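PDB 6CEQ: methyl-accepting chemotaxis protein from Vibrio cholerae, which senses oxygen through heme bound in two PAS domains, of which this fragment is the second, and probably relays the signal to the chemotaxis machinery. Local coordinates for residues N8-M11 / I17-Y20; S65-P70 / L88-M93; H31-L36 / P41-A46; M10-E15 / K51-F56. All coordinates share one frame; numbering follows the deposited sequence.

Contact 1: N8-M11 / I17-Y20; sequences NLMM and IIQY. With HEM (protoporphyrin IX containing Fe), chain D.
M11 sets CG opposite its carbonyl carbon (chi1 -60°), while Y20 swings its ring carbon opposite the backbone N (chi1 -178°), and the two side chains come together on one face of the sheet. That torsion of M11 and an extended chi2 carry SD to 3.9 Å from Y20 CD2. SD lies 63° off the ring normal and 5.0 Å from the centroid, so this Met-aromatic contact is oblique, approached from neither a clean face nor a clean edge. Beneath it the backbones pair antiparallel. M11 N donates to Y20 O at 2.8 Å, nearly straight and in the carbonyl plane. In the other direction M11 O is gripped twice: Q19 N reaches it at 2.7 Å from a position tilted out of the M11 carbonyl plane, whereas Y20 N gives a weak bond at 3.4 Å. With two residues, Q19 and Y20, set against the single M11, this is a classic beta bulge. It lies in the hairpin of strands 8-12 and 18-21, the first two strands in sequence of the PAS sheet, and 18-21 is an outermost strand of that sheet. M10 projects to the other face, where the heme lies; its chain bends at chi3 and brings CE to 3.3 Å from the heme methine carbon CHC. This approach is on the side of the porphyrin where water 1 binds the iron at 2.5 Å. Next to it I18 CG2 lies 4.4 Å from M10 CG, a loose apolar contact on this buried face, and I18 also packs on I53.

Contact 2: S65-P70 / L88-M93; sequences SIISNP and LTCIAM. With HEM (protoporphyrin IX containing Fe), chain D.
P70 and A92 bring the two backbones nearest, their CA atoms 5.9 Å apart, where the turn leaving helix 60-68 comes down on strand 84-94. Both CB atoms point across the gap and meet at 4.2 Å, carbon to carbon. One helical turn earlier, I67 reaches C90 more loosely: its CG2 stands 4.5 Å from SG. The first torsion of I67 (chi1 73°) places CG1 between the backbone N and the carbonyl carbon, and this leaves CG2 as the branch facing the strand while the CD1 end runs off toward I53. The buried area is small, 124 Å² in all, and the contact is wholly apolar. In the PAS fold the helices lie against one face of the antiparallel sheet with the cofactor between, and here the helix end meets the sheet beside the heme. L88, farther back on the strand, lays CD1 3.5 Å from heme C2A on the side of the ring that carries water 1, and I67 CG2 comes to 4.1 Å from the heme methyl CMB. The end of the helix is tied by N69, whose ND2 donates to S65 O at 2.8 Å, the bond lying in the carbonyl plane on a lone pair and close to the amide plane of N69.

Contact 3: H31-L36 / P41-A46; sequences HREPEL and PGFKAA
L36 lies over one face of the F43 ring, its CB 4.1 Å from the centroid and 27° off the normal, which is a CH-pi contact. The branch CD1 reaches farther along the rim, to 3.5 Å from F43 CE2. E33 takes the edge instead: its CG sits near the ring plane, 4.0 Å from CD2, and its carboxylate is turned steeply against the ring. Extended beyond CG, the E33 chain carries OE2 past the ring to A45 N, a weak but almost perfectly straight bond of 3.3 Å. Helix 33-39 of the PAS domain is thereby joined to the start of the long loop leading to helix 60-68, and F43 itself belongs to the heme pocket. OE2 has a further partner in water 2, which donates to it at 3.1 Å and accepts from A46 N, so two successive backbone N-H groups are held by one carboxylate oxygen, one directly and one through water. Outside this shell, L29 of helix 23-31 packs against L36, F43 and A45 alike, and L84 of strand 84-94 supports L36. At the helix start, L36 N bonds R32 O at 2.9 Å, fixing the turn from which E33 and L36 both reach the loop.

Contact 4: M10-E15 / K51-F56; sequences MMADKE and KNIDIF. With HEM (protoporphyrin IX containing Fe), chain D.
A heme vinyl group lies against both A12 and I53 where they touch, so that the cofactor is a third party to the contact. A12 CB and I53 CG2 are 4.3 Å apart, while the vinyl carbon CBB lies 3.7 Å from A12 CB and its neighbour CAB lies 3.5 Å from I53 CG2. This is the heme pocket of the PAS fold, with the end of strand 8-12 on one side and the helical turn after K51 on the other. I53 approaches the porphyrin from the face away from water 1. With chi1 at 65°, I53 turns CG2 to the vinyl, and its extended CG1 branch carries CD1 to the methyl CMB. F56 packs on the same heme face, CB pressed tightly against C3C at 3.2 Å, and one face of its ring meets the methyl CMC while I55 CG2 sits over the other. The direct polar link is weak: N52 ND2 donates to E15 O at 3.2 Å, with a strongly bent N-H angle of 125°. E15 O also receives R64 NH2, and R64 NE forms a salt bridge with D54. The same N52 shapes its own turn, an Asx turn in which OD1 accepts from D54 N at 2.8 Å, in the carbonyl plane and on a lone pair.

In the fold
Contacts 1 and 4 share M10 and M11 on strand 8-12 and are joined by a probable hydrogen bond from I18 N to K51 O. Both touch the heme, as does contact 2; contact 3, its centre about 17 Å from that of contact 4, still reaches the pocket through F43, which packs on F56. The chemistry changes with position. Contact 1 is backbone pairing within the sheet, with an outward sulfur-aromatic pair and an inward heme face; contact 2 is sparse and apolar. Contact 3, though largely buried, adds a water-bridged carboxylate, and contact 4 runs from buried heme packing to exposed E15. Contacts 2 and 3 lie on opposite sides of the chain's centre.

Contact 1: N8-M11 / I17-Y20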
# COMPACT_ATOMS: atom_id res chain seq x y z
N ASN A 8 9.02 -2.13 -3.46
CA ASN A 8 8.26 -1.24 -2.58
C ASN A 8 7.14 -2.03 -1.93
O ASN A 8 6.23 -2.50 -2.62
CB ASN A 8 7.67 -0.05 -3.35
CG ASN A 8 8.72 0.71 -4.11
OD1 ASN A 8 9.71 1.16 -3.55
ND2 ASN A 8 8.51 0.85 -5.41
N LEU A 9 7.20 -2.16 -0.60
CA LEU A 9 6.30 -3.04 0.13
C LEU A 9 5.64 -2.32 1.30
O LEU A 9 6.29 -1.53 2.00
CB LEU A 9 7.03 -4.28 0.68
CG LEU A 9 7.71 -5.26 -0.27
CD1 LEU A 9 8.34 -6.37 0.55
CD2 LEU A 9 6.73 -5.83 -1.30
N MET A 10 4.37 -2.64 1.53
CA MET A 10 3.61 -2.09 2.65
C MET A 10 2.71 -3.19 3.18
O MET A 10 2.09 -3.89 2.38
CB MET A 10 2.81 -0.87 2.17
CG MET A 10 2.01 -0.14 3.19
SD MET A 10 1.55 1.45 2.47
CE MET A 10 1.17 1.06 0.79
N MET A 11 2.62 -3.35 4.50
CA MET A 11 1.82 -4.41 5.11
C MET A 11 0.76 -3.83 6.05
O MET A 11 1.01 -2.84 6.75
CB MET A 11 2.71 -5.39 5.89
CG MET A 11 3.76 -6.11 5.05
SD MET A 11 5.23 -6.56 5.99
CE MET A 11 4.52 -7.08 7.55
N ILE A 17 -5.06 -1.74 9.59
CA ILE A 17 -4.09 -0.86 10.22
C ILE A 17 -2.73 -1.13 9.61
O ILE A 17 -2.26 -2.28 9.62
CB ILE A 17 -4.06 -1.05 11.74
CG1 ILE A 17 -5.44 -0.79 12.34
CG2 ILE A 17 -3.02 -0.11 12.35
CD1 ILE A 17 -5.99 0.59 12.04
N ILE A 18 -2.09 -0.08 9.09
CA ILE A 18 -0.79 -0.25 8.47
C ILE A 18 0.21 -0.69 9.54
O ILE A 18 0.27 -0.12 10.63
CB ILE A 18 -0.34 1.06 7.81
CG1 ILE A 18 -1.27 1.42 6.65
CG2 ILE A 18 1.07 0.92 7.31
CD1 ILE A 18 -1.00 2.80 6.06
N GLN A 19 0.94 -1.76 9.24
CA GLN A 19 1.90 -2.34 10.18
C GLN A 19 3.35 -2.06 9.83
O GLN A 19 4.17 -1.97 10.74
CB GLN A 19 1.70 -3.85 10.27
CG GLN A 19 0.28 -4.27 10.65
CD GLN A 19 -0.09 -3.84 12.06
OE1 GLN A 19 -1.08 -3.15 12.28
NE2 GLN A 19 0.71 -4.27 13.03
N TYR A 20 3.69 -1.93 8.55
CA TYR A 20 5.08 -1.84 8.15
C TYR A 20 5.18 -1.27 6.74
O TYR A 20 4.38 -1.63 5.87
CB TYR A 20 5.76 -3.21 8.20
CG TYR A 20 7.24 -3.20 7.85
CD1 TYR A 20 8.17 -2.76 8.77
CD2 TYR A 20 7.69 -3.64 6.61
CE1 TYR A 20 9.52 -2.73 8.47
CE2 TYR A 20 9.05 -3.62 6.29
CZ TYR A 20 9.96 -3.17 7.24
OH TYR A 20 11.30 -3.13 6.96
CHA HEM D . -5.57 1.50 -4.33
CHB HEM D . -5.05 -1.52 -0.57
CHC HEM D . -2.01 1.77 1.39
CHD HEM D . -4.16 5.10 -1.39
C1A HEM D . -5.56 0.37 -3.54
C2A HEM D . -5.94 -0.92 -3.98
C3A HEM D . -5.79 -1.77 -2.93
C4A HEM D . -5.33 -1.03 -1.83
CMA HEM D . -6.09 -3.25 -2.94
CAA HEM D . -6.41 -1.28 -5.36
CBA HEM D . -7.87 -0.83 -5.53
CGA HEM D . -8.29 -1.05 -6.96
O1A HEM D . -7.45 -0.96 -7.89
O2A HEM D . -9.48 -1.30 -7.23
C1B HEM D . -4.10 -0.88 0.25
C2B HEM D . -3.47 -1.54 1.34
C3B HEM D . -2.61 -0.64 1.90
C4B HEM D . -2.74 0.60 1.12
CMB HEM D . -3.70 -2.96 1.78
CAB HEM D . -1.74 -0.87 3.07
CBB HEM D . -1.05 -2.00 3.17
C1C HEM D . -2.34 3.00 0.83
C2C HEM D . -1.77 4.24 1.15
C3C HEM D . -2.38 5.19 0.35
C4C HEM D . -3.34 4.52 -0.46
CMC HEM D . -0.69 4.49 2.17
CAC HEM D . -2.10 6.64 0.35
CBC HEM D . -0.85 7.07 0.45
C1D HEM D . -4.66 4.36 -2.47
C2D HEM D . -5.15 5.00 -3.69
C3D HEM D . -5.54 4.00 -4.50
C4D HEM D . -5.28 2.75 -3.78
CMD HEM D . -5.21 6.47 -3.98
CAD HEM D . -6.13 4.13 -5.89
CBD HEM D . -7.42 4.94 -5.81
CGD HEM D . -8.39 4.27 -4.87
O1D HEM D . -8.72 4.84 -3.81
O2D HEM D . -8.85 3.15 -5.15
NA HEM D . -5.19 0.28 -2.22
NB HEM D . -3.64 0.37 0.15
NC HEM D . -3.28 3.19 -0.14
ND HEM D . -4.76 3.03 -2.58
FE HEM D . -4.26 1.76 -1.30
O HOH W 1 -2.00 1.33 -2.39

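Contact 2: S65-P70 / L88-M93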
# COMPACT_ATOMS: atom_id res chain seq x y z
N SER A 65 -13.30 -4.88 1.05
CA SER A 65 -13.77 -6.15 0.51
C SER A 65 -12.62 -6.96 -0.08
O SER A 65 -12.59 -8.19 0.02
CB SER A 65 -14.87 -5.89 -0.52
OG SER A 65 -15.16 -7.05 -1.28
N ILE A 66 -11.63 -6.27 -0.65
CA ILE A 66 -10.49 -6.97 -1.23
C ILE A 66 -9.65 -7.60 -0.12
O ILE A 66 -9.30 -8.79 -0.20
CB ILE A 66 -9.64 -6.02 -2.10
CG1 ILE A 66 -10.43 -5.56 -3.34
CG2 ILE A 66 -8.33 -6.69 -2.52
CD1 ILE A 66 -9.77 -4.42 -4.08
N ILE A 67 -9.38 -6.87 0.96
CA ILE A 67 -8.45 -7.40 1.97
C ILE A 67 -9.17 -8.24 3.01
O ILE A 67 -8.50 -8.88 3.84
CB ILE A 67 -7.65 -6.28 2.67
CG1 ILE A 67 -8.54 -5.49 3.64
CG2 ILE A 67 -7.01 -5.37 1.64
CD1 ILE A 67 -7.76 -4.75 4.72
N SER A 68 -10.50 -8.24 3.01
CA SER A 68 -11.30 -9.10 3.88
C SER A 68 -11.53 -10.49 3.30
O SER A 68 -12.01 -11.37 4.01
CB SER A 68 -12.66 -8.45 4.18
OG SER A 68 -12.46 -7.21 4.83
N ASN A 69 -11.25 -10.69 2.00
CA ASN A 69 -11.52 -11.95 1.31
C ASN A 69 -10.22 -12.52 0.75
O ASN A 69 -9.99 -12.49 -0.47
CB ASN A 69 -12.57 -11.74 0.22
CG ASN A 69 -13.95 -11.43 0.79
OD1 ASN A 69 -14.76 -12.34 0.99
ND2 ASN A 69 -14.22 -10.16 1.06
N PRO A 70 -9.38 -13.12 1.60
CA PRO A 70 -8.09 -13.62 1.12
C PRO A 70 -8.20 -14.74 0.11
O PRO A 70 -7.23 -15.00 -0.60
CB PRO A 70 -7.41 -14.12 2.40
CG PRO A 70 -8.54 -14.33 3.38
CD PRO A 70 -9.54 -13.28 3.05
N LEU A 88 -0.02 -2.35 -8.91
CA LEU A 88 -0.24 -2.82 -7.54
C LEU A 88 -0.42 -4.32 -7.50
O LEU A 88 -1.14 -4.90 -8.32
CB LEU A 88 -1.48 -2.14 -6.94
CG LEU A 88 -1.99 -2.61 -5.58
CD1 LEU A 88 -2.59 -1.42 -4.84
CD2 LEU A 88 -3.03 -3.73 -5.70
N THR A 89 0.20 -4.95 -6.51
CA THR A 89 -0.04 -6.36 -6.20
C THR A 89 -0.37 -6.49 -4.73
O THR A 89 0.36 -5.98 -3.89
CB THR A 89 1.18 -7.22 -6.53
OG1 THR A 89 1.58 -6.97 -7.88
CG2 THR A 89 0.84 -8.69 -6.35
N CYS A 90 -1.48 -7.17 -4.42
CA CYS A 90 -1.89 -7.42 -3.05
C CYS A 90 -1.95 -8.92 -2.82
O CYS A 90 -2.66 -9.63 -3.54
CB CYS A 90 -3.26 -6.78 -2.78
SG CYS A 90 -3.79 -6.87 -1.06
N ILE A 91 -1.21 -9.40 -1.82
CA ILE A 91 -1.14 -10.83 -1.51
C ILE A 91 -1.52 -11.04 -0.05
O ILE A 91 -1.44 -10.12 0.78
CB ILE A 91 0.25 -11.43 -1.80
CG1 ILE A 91 1.32 -10.73 -0.95
CG2 ILE A 91 0.59 -11.30 -3.27
CD1 ILE A 91 1.78 -11.54 0.26
N ALA A 92 -1.94 -12.26 0.26
CA ALA A 92 -2.33 -12.60 1.62
C ALA A 92 -1.10 -12.98 2.43
O ALA A 92 -0.31 -13.84 2.02
CB ALA A 92 -3.34 -13.77 1.61
N MET A 93 -0.93 -12.34 3.59
CA MET A 93 0.08 -12.76 4.55
C MET A 93 -0.53 -13.77 5.50
O MET A 93 -1.69 -13.63 5.91
CB MET A 93 0.61 -11.58 5.35
CG MET A 93 1.29 -10.53 4.53
SD MET A 93 2.09 -9.34 5.62
CE MET A 93 0.72 -8.91 6.71
CHA HEM D . -5.57 1.50 -4.33
CHB HEM D . -5.05 -1.52 -0.57
CHC HEM D . -2.01 1.77 1.39
CHD HEM D . -4.16 5.10 -1.39
C1A HEM D . -5.56 0.37 -3.54
C2A HEM D . -5.94 -0.92 -3.98
C3A HEM D . -5.79 -1.77 -2.93
C4A HEM D . -5.33 -1.03 -1.83
CMA HEM D . -6.09 -3.25 -2.94
CAA HEM D . -6.41 -1.28 -5.36
CBA HEM D . -7.87 -0.83 -5.53
CGA HEM D . -8.29 -1.05 -6.96
O1A HEM D . -7.45 -0.96 -7.89
O2A HEM D . -9.48 -1.30 -7.23
C1B HEM D . -4.10 -0.88 0.25
C2B HEM D . -3.47 -1.54 1.34
C3B HEM D . -2.61 -0.64 1.90
C4B HEM D . -2.74 0.60 1.12
CMB HEM D . -3.70 -2.96 1.78
CAB HEM D . -1.74 -0.87 3.07
CBB HEM D . -1.05 -2.00 3.17
C1C HEM D . -2.34 3.00 0.83
C2C HEM D . -1.77 4.24 1.15
C3C HEM D . -2.38 5.19 0.35
C4C HEM D . -3.34 4.52 -0.46
CMC HEM D . -0.69 4.49 2.17
CAC HEM D . -2.10 6.64 0.35
CBC HEM D . -0.85 7.07 0.45
C1D HEM D . -4.66 4.36 -2.47
C2D HEM D . -5.15 5.00 -3.69
C3D HEM D . -5.54 4.00 -4.50
C4D HEM D . -5.28 2.75 -3.78
CMD HEM D . -5.21 6.47 -3.98
CAD HEM D . -6.13 4.13 -5.89
CBD HEM D . -7.42 4.94 -5.81
CGD HEM D . -8.39 4.27 -4.87
O1D HEM D . -8.72 4.84 -3.81
O2D HEM D . -8.85 3.15 -5.15
NA HEM D . -5.19 0.28 -2.22
NB HEM D . -3.64 0.37 0.15
NC HEM D . -3.28 3.19 -0.14
ND HEM D . -4.76 3.03 -2.58
FE HEM D . -4.26 1.76 -1.30
O HOH W 1 -2.00 1.33 -2.39

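Contact 3: H31-L36 / P41-A46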
# COMPACT_ATOMS: atom_id res chain seq x y z
N HIS A 31 10.63 11.07 -1.17
CA HIS A 31 10.96 11.78 -2.40
C HIS A 31 9.73 12.41 -3.04
O HIS A 31 9.76 13.56 -3.49
CB HIS A 31 11.62 10.81 -3.38
CG HIS A 31 12.08 11.45 -4.65
ND1 HIS A 31 12.44 10.71 -5.76
CD2 HIS A 31 12.27 12.74 -4.99
CE1 HIS A 31 12.80 11.52 -6.73
NE2 HIS A 31 12.71 12.76 -6.29
N ARG A 32 8.62 11.68 -3.06
CA ARG A 32 7.40 12.10 -3.73
C ARG A 32 6.44 12.87 -2.83
O ARG A 32 5.28 13.03 -3.20
CB ARG A 32 6.66 10.89 -4.31
CG ARG A 32 7.39 10.18 -5.41
CD ARG A 32 7.82 11.16 -6.49
NE ARG A 32 8.40 10.46 -7.63
CZ ARG A 32 9.34 10.98 -8.40
NH1 ARG A 32 9.81 12.20 -8.16
NH2 ARG A 32 9.81 10.28 -9.42
N GLU A 33 6.89 13.33 -1.66
CA GLU A 33 5.99 14.07 -0.79
C GLU A 33 5.41 15.32 -1.45
O GLU A 33 4.25 15.67 -1.11
CB GLU A 33 6.70 14.39 0.54
CG GLU A 33 6.28 13.43 1.68
CD GLU A 33 7.21 13.46 2.89
OE1 GLU A 33 8.10 14.33 2.95
OE2 GLU A 33 7.05 12.60 3.80
N PRO A 34 6.08 16.04 -2.36
CA PRO A 34 5.38 17.11 -3.11
C PRO A 34 4.11 16.63 -3.80
O PRO A 34 3.04 17.25 -3.64
CB PRO A 34 6.43 17.56 -4.13
CG PRO A 34 7.74 17.28 -3.48
CD PRO A 34 7.54 16.08 -2.60
N GLU A 35 4.19 15.55 -4.57
CA GLU A 35 3.01 15.02 -5.24
C GLU A 35 2.02 14.43 -4.23
O GLU A 35 0.80 14.53 -4.41
CB GLU A 35 3.43 13.97 -6.27
CG GLU A 35 4.16 14.52 -7.49
CD GLU A 35 5.63 14.83 -7.24
OE1 GLU A 35 6.16 14.45 -6.18
OE2 GLU A 35 6.25 15.46 -8.12
N LEU A 36 2.53 13.79 -3.18
CA LEU A 36 1.63 13.13 -2.22
C LEU A 36 0.92 14.15 -1.33
O LEU A 36 -0.23 13.94 -0.95
CB LEU A 36 2.39 12.11 -1.39
CG LEU A 36 2.79 10.90 -2.23
CD1 LEU A 36 3.73 10.01 -1.44
CD2 LEU A 36 1.57 10.13 -2.68
N PRO A 41 -3.23 16.21 1.64
CA PRO A 41 -2.60 17.36 2.33
C PRO A 41 -1.70 17.12 3.53
O PRO A 41 -0.60 17.68 3.57
CB PRO A 41 -3.83 18.18 2.75
CG PRO A 41 -4.86 17.88 1.69
CD PRO A 41 -4.52 16.57 1.03
N GLY A 42 -2.11 16.34 4.52
CA GLY A 42 -1.28 16.19 5.71
C GLY A 42 -0.28 15.04 5.67
O GLY A 42 0.23 14.61 6.71
N PHE A 43 0.01 14.54 4.47
CA PHE A 43 0.75 13.29 4.32
C PHE A 43 2.17 13.39 4.87
O PHE A 43 2.90 14.34 4.57
CB PHE A 43 0.78 12.90 2.85
CG PHE A 43 1.45 11.59 2.58
CD1 PHE A 43 0.74 10.40 2.65
CD2 PHE A 43 2.80 11.54 2.25
CE1 PHE A 43 1.35 9.19 2.39
CE2 PHE A 43 3.42 10.33 2.00
CZ PHE A 43 2.69 9.15 2.07
N LYS A 44 2.54 12.42 5.71
CA LYS A 44 3.91 12.21 6.15
C LYS A 44 4.20 10.72 6.11
O LYS A 44 3.58 9.94 6.84
CB LYS A 44 4.16 12.77 7.55
CG LYS A 44 3.84 14.25 7.73
CD LYS A 44 4.06 14.69 9.18
CE LYS A 44 4.40 16.18 9.25
NZ LYS A 44 4.47 16.82 7.91
N ALA A 45 5.16 10.32 5.27
CA ALA A 45 5.43 8.90 5.03
C ALA A 45 5.84 8.17 6.31
O ALA A 45 5.46 7.01 6.52
CB ALA A 45 6.51 8.74 3.96
N ALA A 46 6.63 8.82 7.17
CA ALA A 46 7.14 8.18 8.39
C ALA A 46 6.07 8.01 9.45
O ALA A 46 6.32 7.38 10.49
CB ALA A 46 8.31 9.01 8.96
O HOH W 2 8.11 11.45 6.52

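Contact 4: M10-E15 / K51-F56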
# COMPACT_ATOMS: atom_id res chain seq x y z
N MET A 10 4.37 -2.64 1.53
CA MET A 10 3.61 -2.09 2.65
C MET A 10 2.71 -3.19 3.18
O MET A 10 2.09 -3.89 2.38
CB MET A 10 2.81 -0.87 2.17
CG MET A 10 2.01 -0.14 3.19
SD MET A 10 1.55 1.45 2.47
CE MET A 10 1.17 1.06 0.79
N MET A 11 2.62 -3.35 4.50
CA MET A 11 1.82 -4.41 5.11
C MET A 11 0.76 -3.83 6.05
O MET A 11 1.01 -2.84 6.75
CB MET A 11 2.71 -5.39 5.89
CG MET A 11 3.76 -6.11 5.05
SD MET A 11 5.23 -6.56 5.99
CE MET A 11 4.52 -7.08 7.55
N ALA A 12 -0.42 -4.46 6.10
CA ALA A 12 -1.48 -4.06 7.01
C ALA A 12 -2.07 -5.30 7.69
O ALA A 12 -1.91 -6.42 7.22
CB ALA A 12 -2.59 -3.28 6.29
N ASP A 13 -2.76 -5.08 8.81
CA ASP A 13 -3.46 -6.20 9.44
C ASP A 13 -4.87 -6.34 8.87
O ASP A 13 -5.28 -5.59 7.97
CB ASP A 13 -3.48 -6.07 10.97
CG ASP A 13 -4.24 -4.83 11.48
OD1 ASP A 13 -5.01 -4.21 10.72
OD2 ASP A 13 -4.06 -4.50 12.67
N LYS A 14 -5.61 -7.34 9.37
CA LYS A 14 -6.95 -7.63 8.85
C LYS A 14 -7.90 -6.45 9.04
O LYS A 14 -8.81 -6.26 8.22
CB LYS A 14 -7.51 -8.87 9.54
CG LYS A 14 -7.08 -10.15 8.89
CD LYS A 14 -7.97 -11.32 9.31
CE LYS A 14 -7.93 -11.51 10.81
NZ LYS A 14 -8.80 -12.65 11.24
N GLU A 15 -7.74 -5.68 10.12
CA GLU A 15 -8.55 -4.49 10.36
C GLU A 15 -8.07 -3.28 9.56
O GLU A 15 -8.57 -2.17 9.78
CB GLU A 15 -8.63 -4.15 11.86
CG GLU A 15 -9.50 -5.08 12.69
CD GLU A 15 -8.97 -6.50 12.80
OE1 GLU A 15 -7.74 -6.70 12.93
OE2 GLU A 15 -9.81 -7.43 12.70
N LYS A 51 -1.85 3.95 11.07
CA LYS A 51 -3.02 4.56 10.46
C LYS A 51 -3.85 3.50 9.75
O LYS A 51 -3.35 2.45 9.33
CB LYS A 51 -2.61 5.66 9.48
CG LYS A 51 -2.16 6.91 10.22
CD LYS A 51 -2.09 8.14 9.34
CE LYS A 51 -1.89 9.38 10.21
NZ LYS A 51 -0.82 9.14 11.23
N ASN A 52 -5.15 3.77 9.65
CA ASN A 52 -6.03 2.89 8.91
C ASN A 52 -6.01 3.23 7.42
O ASN A 52 -6.09 4.40 7.04
CB ASN A 52 -7.46 2.98 9.44
CG ASN A 52 -8.31 1.84 8.97
OD1 ASN A 52 -8.60 1.72 7.78
ND2 ASN A 52 -8.71 0.98 9.89
N ILE A 53 -5.94 2.20 6.58
CA ILE A 53 -5.85 2.43 5.14
C ILE A 53 -7.08 3.12 4.59
O ILE A 53 -7.01 3.77 3.54
CB ILE A 53 -5.61 1.09 4.39
CG1 ILE A 53 -6.82 0.17 4.55
CG2 ILE A 53 -4.37 0.40 4.92
CD1 ILE A 53 -6.72 -1.14 3.73
N ASP A 54 -8.22 3.04 5.30
CA ASP A 54 -9.45 3.66 4.83
C ASP A 54 -9.26 5.15 4.56
O ASP A 54 -9.90 5.70 3.66
CB ASP A 54 -10.56 3.48 5.87
CG ASP A 54 -11.01 2.03 6.03
OD1 ASP A 54 -10.63 1.17 5.21
OD2 ASP A 54 -11.74 1.75 7.01
N ILE A 55 -8.36 5.79 5.30
CA ILE A 55 -8.15 7.23 5.18
C ILE A 55 -7.72 7.61 3.78
O ILE A 55 -8.08 8.69 3.28
CB ILE A 55 -7.10 7.67 6.23
CG1 ILE A 55 -7.67 7.54 7.64
CG2 ILE A 55 -6.59 9.08 5.95
CD1 ILE A 55 -6.60 7.70 8.72
N PHE A 56 -7.02 6.72 3.08
CA PHE A 56 -6.41 7.05 1.80
C PHE A 56 -7.22 6.56 0.61
O PHE A 56 -6.82 6.81 -0.53
CB PHE A 56 -4.99 6.46 1.74
CG PHE A 56 -4.13 6.86 2.89
CD1 PHE A 56 -3.55 8.12 2.91
CD2 PHE A 56 -3.93 6.02 3.96
CE1 PHE A 56 -2.76 8.50 3.97
CE2 PHE A 56 -3.15 6.40 5.02
CZ PHE A 56 -2.56 7.65 5.03
CHA HEM D . -5.57 1.50 -4.33
CHB HEM D . -5.05 -1.52 -0.57
CHC HEM D . -2.01 1.77 1.39
CHD HEM D . -4.16 5.10 -1.39
C1A HEM D . -5.56 0.37 -3.54
C2A HEM D . -5.94 -0.92 -3.98
C3A HEM D . -5.79 -1.77 -2.93
C4A HEM D . -5.33 -1.03 -1.83
CMA HEM D . -6.09 -3.25 -2.94
CAA HEM D . -6.41 -1.28 -5.36
CBA HEM D . -7.87 -0.83 -5.53
CGA HEM D . -8.29 -1.05 -6.96
O1A HEM D . -7.45 -0.96 -7.89
O2A HEM D . -9.48 -1.30 -7.23
C1B HEM D . -4.10 -0.88 0.25
C2B HEM D . -3.47 -1.54 1.34
C3B HEM D . -2.61 -0.64 1.90
C4B HEM D . -2.74 0.60 1.12
CMB HEM D . -3.70 -2.96 1.78
CAB HEM D . -1.74 -0.87 3.07
CBB HEM D . -1.05 -2.00 3.17
C1C HEM D . -2.34 3.00 0.83
C2C HEM D . -1.77 4.24 1.15
C3C HEM D . -2.38 5.19 0.35
C4C HEM D . -3.34 4.52 -0.46
CMC HEM D . -0.69 4.49 2.17
CAC HEM D . -2.10 6.64 0.35
CBC HEM D . -0.85 7.07 0.45
C1D HEM D . -4.66 4.36 -2.47
C2D HEM D . -5.15 5.00 -3.69
C3D HEM D . -5.54 4.00 -4.50
C4D HEM D . -5.28 2.75 -3.78
CMD HEM D . -5.21 6.47 -3.98
CAD HEM D . -6.13 4.13 -5.89
CBD HEM D . -7.42 4.94 -5.81
CGD HEM D . -8.39 4.27 -4.87
O1D HEM D . -8.72 4.84 -3.81
O2D HEM D . -8.85 3.15 -5.15
NA HEM D . -5.19 0.28 -2.22
NB HEM D . -3.64 0.37 0.15
NC HEM D . -3.28 3.19 -0.14
ND HEM D . -4.76 3.03 -2.58
FE HEM D . -4.26 1.76 -1.30
O HOH W 1 -2.00 1.33 -2.39